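Local coordinates for haloacid delahogenase-like family hydrolase (Xanthomonas campestris pv. campestris, PDB 2PKE), which is probably a magnesium-dependent phosphatase of the haloacid dehalogenase-like hydrolase family, its actual substrate not established, at residues A[37-41]-A[98-102]; A[41-46]-A[86-92]; A[179-185]-A[199-204]. All blocks are in the same frame, centred on the assembly; numbering follows the deposited sequence.

Interaction 1. Residues A[37-41]-A[98-102]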
# COMPACT_ATOMS: atom_id res chain seq x y z
N ASP A 37 -13.90 17.57 13.89
CA ASP A 37 -15.25 17.00 13.62
C ASP A 37 -15.52 15.86 14.58
O ASP A 37 -16.63 15.77 15.11
CB ASP A 37 -15.40 16.51 12.17
CG ASP A 37 -15.41 17.65 11.15
OD1 ASP A 37 -15.93 18.73 11.46
OD2 ASP A 37 -14.89 17.43 10.04
N PHE A 38 -14.51 15.01 14.82
CA PHE A 38 -14.58 13.94 15.84
C PHE A 38 -14.99 14.50 17.21
O PHE A 38 -15.98 14.07 17.79
CB PHE A 38 -13.22 13.24 15.91
CG PHE A 38 -13.12 12.17 16.95
CD1 PHE A 38 -13.92 11.03 16.89
CD2 PHE A 38 -12.18 12.25 17.96
CE1 PHE A 38 -13.78 10.02 17.84
CE2 PHE A 38 -12.09 11.23 18.92
CZ PHE A 38 -12.89 10.13 18.84
N GLU A 39 -14.24 15.48 17.69
CA GLU A 39 -14.52 16.17 18.96
C GLU A 39 -15.93 16.77 18.97
O GLU A 39 -16.64 16.67 19.97
CB GLU A 39 -13.43 17.23 19.19
CG GLU A 39 -13.65 18.22 20.34
N ALA A 40 -16.36 17.34 17.85
CA ALA A 40 -17.72 17.88 17.70
C ALA A 40 -18.76 16.77 17.84
O ALA A 40 -19.75 16.95 18.52
CB ALA A 40 -17.89 18.62 16.39
N ILE A 41 -18.54 15.61 17.23
CA ILE A 41 -19.45 14.45 17.49
C ILE A 41 -19.50 14.07 18.98
O ILE A 41 -20.60 13.92 19.60
CB ILE A 41 -19.07 13.20 16.66
CG1 ILE A 41 -19.23 13.49 15.18
CG2 ILE A 41 -19.95 12.04 17.05
CD1 ILE A 41 -18.46 12.61 14.33
N ARG A 98 -21.38 8.99 11.37
CA ARG A 98 -20.72 10.29 11.20
C ARG A 98 -19.20 10.24 11.32
O ARG A 98 -18.49 10.94 10.63
CB ARG A 98 -21.33 11.33 12.17
CG ARG A 98 -22.56 11.95 11.62
CD ARG A 98 -23.50 12.48 12.64
NE ARG A 98 -22.90 13.23 13.74
CZ ARG A 98 -22.88 14.56 13.87
NH1 ARG A 98 -23.34 15.35 12.91
NH2 ARG A 98 -22.36 15.10 14.96
N ILE A 99 -18.69 9.38 12.18
CA ILE A 99 -17.25 9.15 12.25
C ILE A 99 -16.77 8.47 10.97
O ILE A 99 -15.73 8.86 10.40
CB ILE A 99 -16.88 8.32 13.45
CG1 ILE A 99 -17.16 9.13 14.74
CG2 ILE A 99 -15.41 7.87 13.38
CD1 ILE A 99 -16.99 8.33 15.98
N VAL A 100 -17.50 7.46 10.48
CA VAL A 100 -17.10 6.84 9.21
C VAL A 100 -17.03 7.90 8.10
O VAL A 100 -16.13 7.86 7.28
CB VAL A 100 -18.03 5.68 8.78
CG1 VAL A 100 -17.69 5.21 7.31
CG2 VAL A 100 -17.98 4.53 9.82
N GLU A 101 -17.98 8.84 8.07
CA GLU A 101 -17.98 9.91 7.05
C GLU A 101 -16.79 10.83 7.17
O GLU A 101 -16.24 11.23 6.16
CB GLU A 101 -19.24 10.76 7.09
CG GLU A 101 -20.51 9.97 6.80
CD GLU A 101 -20.65 9.53 5.35
OE1 GLU A 101 -19.79 9.89 4.51
OE2 GLU A 101 -21.64 8.81 5.07
N ILE A 102 -16.38 11.16 8.39
CA ILE A 102 -15.14 11.89 8.58
C ILE A 102 -14.01 11.18 7.84
O ILE A 102 -13.20 11.78 7.15
CB ILE A 102 -14.72 12.00 10.06
CG1 ILE A 102 -15.76 12.77 10.86
CG2 ILE A 102 -13.37 12.74 10.17
CD1 ILE A 102 -15.42 12.85 12.34

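Interaction 2. Residues A[41-46]-A[86-92]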
# COMPACT_ATOMS: atom_id res chain seq x y z
N ILE A 41 -18.54 15.61 17.23
CA ILE A 41 -19.45 14.45 17.49
C ILE A 41 -19.50 14.07 18.98
O ILE A 41 -20.60 13.92 19.60
CB ILE A 41 -19.07 13.20 16.66
CG1 ILE A 41 -19.23 13.49 15.18
CG2 ILE A 41 -19.95 12.04 17.05
CD1 ILE A 41 -18.46 12.61 14.33
N LEU A 42 -18.32 13.90 19.57
CA LEU A 42 -18.22 13.54 21.00
C LEU A 42 -18.87 14.59 21.92
O LEU A 42 -19.43 14.25 22.97
CB LEU A 42 -16.76 13.31 21.41
CG LEU A 42 -16.07 12.02 20.93
CD1 LEU A 42 -14.67 12.02 21.43
CD2 LEU A 42 -16.80 10.77 21.44
N SER A 43 -18.81 15.86 21.52
CA SER A 43 -19.29 16.93 22.42
C SER A 43 -20.72 16.70 22.89
O SER A 43 -21.08 17.17 23.96
CB SER A 43 -19.14 18.32 21.77
OG SER A 43 -20.03 18.47 20.68
N GLY A 44 -21.52 15.95 22.12
CA GLY A 44 -22.89 15.60 22.51
C GLY A 44 -23.01 14.50 23.56
O GLY A 44 -24.13 14.12 23.98
N TYR A 45 -21.86 13.96 23.97
CA TYR A 45 -21.79 12.91 24.97
C TYR A 45 -21.01 13.33 26.20
O TYR A 45 -21.29 12.87 27.29
CB TYR A 45 -21.17 11.66 24.32
CG TYR A 45 -22.04 11.10 23.22
CD1 TYR A 45 -23.03 10.16 23.49
CD2 TYR A 45 -21.89 11.52 21.90
CE1 TYR A 45 -23.85 9.67 22.48
CE2 TYR A 45 -22.70 11.03 20.89
CZ TYR A 45 -23.68 10.10 21.19
OH TYR A 45 -24.49 9.59 20.21
N LEU A 46 -20.03 14.23 26.03
CA LEU A 46 -19.03 14.51 27.05
C LEU A 46 -18.82 16.02 27.21
O LEU A 46 -18.90 16.76 26.22
CB LEU A 46 -17.70 13.88 26.66
CG LEU A 46 -17.70 12.40 26.24
CD1 LEU A 46 -16.40 12.01 25.61
CD2 LEU A 46 -18.00 11.52 27.43
N LEU A 86 -14.83 6.30 25.14
CA LEU A 86 -15.06 7.58 25.78
C LEU A 86 -16.50 7.75 26.25
O LEU A 86 -16.71 8.31 27.32
CB LEU A 86 -14.70 8.74 24.84
CG LEU A 86 -13.22 9.03 24.66
CD1 LEU A 86 -12.99 10.00 23.47
CD2 LEU A 86 -12.65 9.57 25.95
N THR A 87 -17.46 7.29 25.44
CA THR A 87 -18.88 7.45 25.76
C THR A 87 -19.47 6.23 26.48
O THR A 87 -20.69 6.16 26.67
CB THR A 87 -19.71 7.71 24.50
OG1 THR A 87 -19.72 6.53 23.69
CG2 THR A 87 -19.13 8.90 23.69
N GLU A 88 -18.59 5.32 26.92
CA GLU A 88 -18.98 4.07 27.61
C GLU A 88 -20.06 3.36 26.80
O GLU A 88 -21.11 3.02 27.33
CB GLU A 88 -19.47 4.34 29.06
CG GLU A 88 -18.46 5.03 30.02
CD GLU A 88 -17.19 4.20 30.28
OE1 GLU A 88 -17.19 2.98 30.00
OE2 GLU A 88 -16.18 4.77 30.77
N ALA A 89 -19.80 3.18 25.51
CA ALA A 89 -20.74 2.55 24.57
C ALA A 89 -22.12 3.22 24.50
O ALA A 89 -23.10 2.60 24.07
CB ALA A 89 -20.86 1.02 24.87
N ARG A 90 -22.21 4.50 24.90
CA ARG A 90 -23.47 5.27 24.74
C ARG A 90 -23.63 5.81 23.34
O ARG A 90 -24.75 6.11 22.90
CB ARG A 90 -23.56 6.44 25.71
CG ARG A 90 -24.28 6.14 26.99
CD ARG A 90 -23.56 5.12 27.84
NE ARG A 90 -24.18 5.03 29.17
CZ ARG A 90 -23.81 4.18 30.12
NH1 ARG A 90 -22.79 3.34 29.93
NH2 ARG A 90 -24.45 4.18 31.28
N ILE A 91 -22.51 5.95 22.62
CA ILE A 91 -22.56 6.61 21.34
C ILE A 91 -23.57 5.94 20.42
O ILE A 91 -23.60 4.71 20.31
CB ILE A 91 -21.19 6.69 20.67
CG1 ILE A 91 -21.29 7.69 19.50
CG2 ILE A 91 -20.69 5.28 20.23
CD1 ILE A 91 -19.97 8.26 18.98
N GLU A 92 -24.42 6.76 19.79
CA GLU A 92 -25.37 6.27 18.79
C GLU A 92 -24.74 5.74 17.49
O GLU A 92 -23.78 6.30 17.01
CB GLU A 92 -26.34 7.39 18.45
CG GLU A 92 -27.33 7.69 19.58
CD GLU A 92 -28.22 6.53 19.90
OE1 GLU A 92 -28.27 5.55 19.12
OE2 GLU A 92 -28.86 6.59 20.96

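Interaction 3. Residues A[179-185]-A[199-204]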
# COMPACT_ATOMS: atom_id res chain seq x y z
N ALA A 179 24.19 6.28 -0.04
CA ALA A 179 23.43 7.32 0.63
C ALA A 179 24.06 8.69 0.53
O ALA A 179 23.33 9.68 0.53
CB ALA A 179 23.15 6.94 2.08
N GLU A 180 25.39 8.79 0.42
CA GLU A 180 26.03 10.12 0.30
C GLU A 180 25.71 10.87 -1.01
O GLU A 180 26.09 12.04 -1.15
CB GLU A 180 27.54 10.08 0.49
CG GLU A 180 28.32 9.33 -0.66
CD GLU A 180 28.51 7.86 -0.40
OE1 GLU A 180 27.88 7.32 0.55
OE2 GLU A 180 29.26 7.23 -1.18
N ARG A 181 25.04 10.20 -1.94
CA ARG A 181 24.57 10.81 -3.16
C ARG A 181 23.06 11.04 -3.18
O ARG A 181 22.49 11.30 -4.23
CB ARG A 181 25.00 9.96 -4.36
CG ARG A 181 26.48 9.73 -4.39
CD ARG A 181 26.96 9.18 -5.73
NE ARG A 181 28.32 8.66 -5.56
CZ ARG A 181 28.84 7.62 -6.20
NH1 ARG A 181 28.15 6.93 -7.10
NH2 ARG A 181 30.08 7.25 -5.92
N PHE A 182 22.41 11.03 -1.99
CA PHE A 182 21.00 11.21 -1.87
C PHE A 182 20.68 12.29 -0.85
O PHE A 182 21.29 12.33 0.22
CB PHE A 182 20.37 9.87 -1.51
CG PHE A 182 18.94 9.93 -1.15
CD1 PHE A 182 17.95 10.16 -2.09
CD2 PHE A 182 18.57 9.74 0.15
CE1 PHE A 182 16.62 10.17 -1.71
CE2 PHE A 182 17.25 9.75 0.54
CZ PHE A 182 16.27 9.94 -0.42
N VAL A 183 19.77 13.19 -1.24
CA VAL A 183 19.19 14.18 -0.36
C VAL A 183 17.71 13.86 -0.23
O VAL A 183 17.04 13.62 -1.20
CB VAL A 183 19.35 15.65 -0.89
CG1 VAL A 183 18.85 16.64 0.12
CG2 VAL A 183 20.83 15.98 -1.22
N MSE A 184 17.20 13.93 0.99
CA MSE A 184 15.77 13.77 1.24
C MSE A 184 15.17 15.09 1.74
O MSE A 184 15.75 15.70 2.67
CB MSE A 184 15.53 12.66 2.26
CG MSE A 184 14.04 12.51 2.63
SE MSE A 184 12.89 11.71 1.28
CE MSE A 184 11.38 11.86 2.48
N ILE A 185 14.02 15.49 1.15
CA ILE A 185 13.32 16.73 1.53
C ILE A 185 12.02 16.38 2.22
O ILE A 185 11.21 15.63 1.69
CB ILE A 185 13.02 17.65 0.33
CG1 ILE A 185 14.30 18.01 -0.44
CG2 ILE A 185 12.28 18.93 0.81
CD1 ILE A 185 14.09 18.92 -1.61
N ILE A 199 21.82 6.89 7.84
CA ILE A 199 22.45 5.98 6.87
C ILE A 199 23.53 6.63 6.01
O ILE A 199 24.15 5.98 5.18
CB ILE A 199 21.44 5.26 5.96
CG1 ILE A 199 20.74 6.25 5.02
CG2 ILE A 199 20.42 4.41 6.81
CD1 ILE A 199 19.97 5.51 3.89
N GLY A 200 23.79 7.91 6.26
CA GLY A 200 24.87 8.65 5.62
C GLY A 200 24.42 9.62 4.54
O GLY A 200 25.24 10.11 3.77
N GLY A 201 23.12 9.91 4.49
CA GLY A 201 22.56 10.82 3.46
C GLY A 201 22.51 12.25 3.93
O GLY A 201 23.09 12.62 4.96
N TRP A 202 21.81 13.04 3.15
CA TRP A 202 21.68 14.45 3.37
C TRP A 202 20.22 14.77 3.47
O TRP A 202 19.38 14.04 3.01
CB TRP A 202 22.28 15.24 2.21
CG TRP A 202 23.69 14.84 1.88
CD1 TRP A 202 24.07 13.83 1.08
CD2 TRP A 202 24.89 15.47 2.33
NE1 TRP A 202 25.44 13.77 1.00
CE2 TRP A 202 25.97 14.77 1.75
CE3 TRP A 202 25.16 16.56 3.17
CZ2 TRP A 202 27.30 15.09 2.01
CZ3 TRP A 202 26.49 16.88 3.42
CH2 TRP A 202 27.54 16.16 2.83
N GLY A 203 19.93 15.89 4.12
CA GLY A 203 18.59 16.25 4.47
C GLY A 203 18.29 17.70 4.22
O GLY A 203 19.12 18.58 4.44
N ILE A 204 17.08 17.96 3.77
CA ILE A 204 16.48 19.29 3.80
C ILE A 204 15.17 19.23 4.62
O ILE A 204 14.25 18.45 4.31
CB ILE A 204 16.21 19.81 2.41
CG1 ILE A 204 17.55 20.05 1.68
CG2 ILE A 204 15.34 21.08 2.45
CD1 ILE A 204 17.35 20.25 0.15

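Interaction 1. Residues A[37-41]-A[98-102]
In the helical cap that HAD hydrolases of this kind carry beside their catalytic core, Ile41 of helix 28-42 packs against Arg98, Ile99 and Ile102 of helix 93-107. The two helices run antiparallel, their segment axes 10.1 Å apart with 174° between their directions, and the seam between them is held by side-chain packing, with no hydrogen bond across it. Ile41 and Ile102 reach toward each other tip to tip, CD1 of Ile41 lying 3.6 Å from CD1 of Ile102. CG1 of Ile41 is turned anti to its carbonyl carbon (chi1 -64°), and the chain then extends far enough for the same methyl to rest on Ile99 as well, 3.7 Å from Ile99 CG1. The CD1 methyl of Ile102 also meets the backbone: it comes within 3.4 Å of the backbone N of Phe38 and is flanked by CB of Asp37 at 3.7 Å. Ile99 sends its CD1 to the edge of the Phe38 ring, near the ring plane and 4.1 Å from Phe38 CE1. Both of these side chains also touch Met79, through which helix 72-86 closes one flank of the seam. On the more exposed side, Arg98 and Ile41 slide past each other in opposite directions. The arginine chain bends at chi3 (43°) and brings NH2 of Arg98 to 3.5 Å from CG1 of Ile41, an oblique contact with an aliphatic chain; its charge is met by Asp95, which forms a salt bridge with Arg98 NE. Such antiparallel packing of isoleucines, with a third helix along one flank, is that of the alpha-helical bundle cap of HAD hydrolases.

Interaction 2. Residues A[41-46]-A[86-92]
Tyr45, which has the largest area buried here, lies across Thr87, Ile91 and Glu92 where two connections of the helical cap meet: the chain leaving helix 28-42 and the turn between helices 72-86 and 93-107. In that turn a Schellman motif ends helix 72-86, with Glu88 at positive phi, and overlaps a type I' beta turn from Thr87 to Arg90. CB of Tyr45 rests on the CG2 methyl of Thr87 at 3.5 Å. Farther out, the ring crosses the side chain of Ile91 at about a right angle, with Ile91 CB over one face and displaced toward the rim. CG1 of Ile91 reaches 3.8 Å from Tyr45 CZ. Thr87 has its own hold on the turn: its OG1 accepts a bent bond from Ile91 N (135° at the hydrogen) and also bonds to Ala83 O, joining the end of the helix to the far side of the turn.

Leu86, next in buried area, meets two leucines. Leu42 crosses it at about a right angle, and the 3.3 Å between Leu42 CD1 and Leu86 CD1 is tighter than usual van der Waals contact. Leu46 also crosses it, with Leu46 CD1 3.8 Å from Leu86 CB. Ile91 additionally packs on Ala93 of the second subunit, placing this turn at the dimer interface. Tyr45 OH is hydrogen-bonded to Asp95 OD2 and also accepts a nearly straight bond (173°) from the N-cap residue of helix 93-107, Glu92 N lying 2.9 Å from Tyr45 OH.

Interaction 3. Residues A[179-185]-A[199-204]
Backbone hydrogen bonds link Phe182 and Met184 to Trp202, and Met184 again to Ile204; the main chain of Trp202 both gives and receives. Trp202 N donates to Phe182 O, Met184 N donates to Trp202 O, and the series ends in a nearly straight bond (173°) from Ile204 N to Met184 O at 2.8 Å. CA-H...O contacts lie between these bonds, among them Val183 CA to Trp202 O. Before the strand begins, Gly201 CA makes a similar contact with Ala179 O at 3.2 Å.

One side-chain bond is added. The indole NE1 of Trp202 donates to Glu180 O at 2.8 Å; the carbonyl oxygen lies near the ring plane, but the donor stands well above the carbonyl plane (44° out of it) and the bond is bent. The ring is turned back along the strand toward residues 179-180, with Phe182 O at its edge, and Arg226 makes a cation-pi contact with it.

The two strands are the parallel ends of a right-handed beta-alpha-beta crossover through helix 189-198, in the Rossmann-like core sheet of the HAD fold. Strand 182-186 leads to Asn187, a ligand of the magnesium ion together with Asp19 and Asp21, and the side chain of Met184, modelled as selenomethionine, lies about 4 Å from that of Asp19.

Apolar packing gathers on the face bearing Val183, Ile185, Trp202 and Ile204. Val183 CG2 meets Trp202 CB at 3.8 Å, while Val183 CG1 lies 3.9 Å from Ile204 CD1. Ile185 and Ile204 lie side by side, pointing the same way, with Ile185 CG1 3.8 Å from Ile204 CD1. At the start of the segments, Ala179 CB rests 3.9 Å from Ile199 CG1; the Ile199 chain is turned (chi1 67°) to bring both its CG1 and its CD1 against this methyl.

Overall arrangement
From the N terminus the chain passes through strand 15-18, with the metal ligands Asp19 and Asp21 just beyond it, and enters the helical cap. Interaction 2 closes a loop from the end of helix 28-42 to the turn after helix 72-86. It is nested inside the longer loop that interaction 1 closes when helix 93-107 returns along helix 28-42. The two share Ile41, and Ile99 packs on Ile91 between them, so the packing runs on from the helix pair into the loops at its end. Interaction 3 follows in series, closing a short crossover in the core sheet. Its centre lies about 39 Å from that of interaction 1, on the opposite side of the chain's centre.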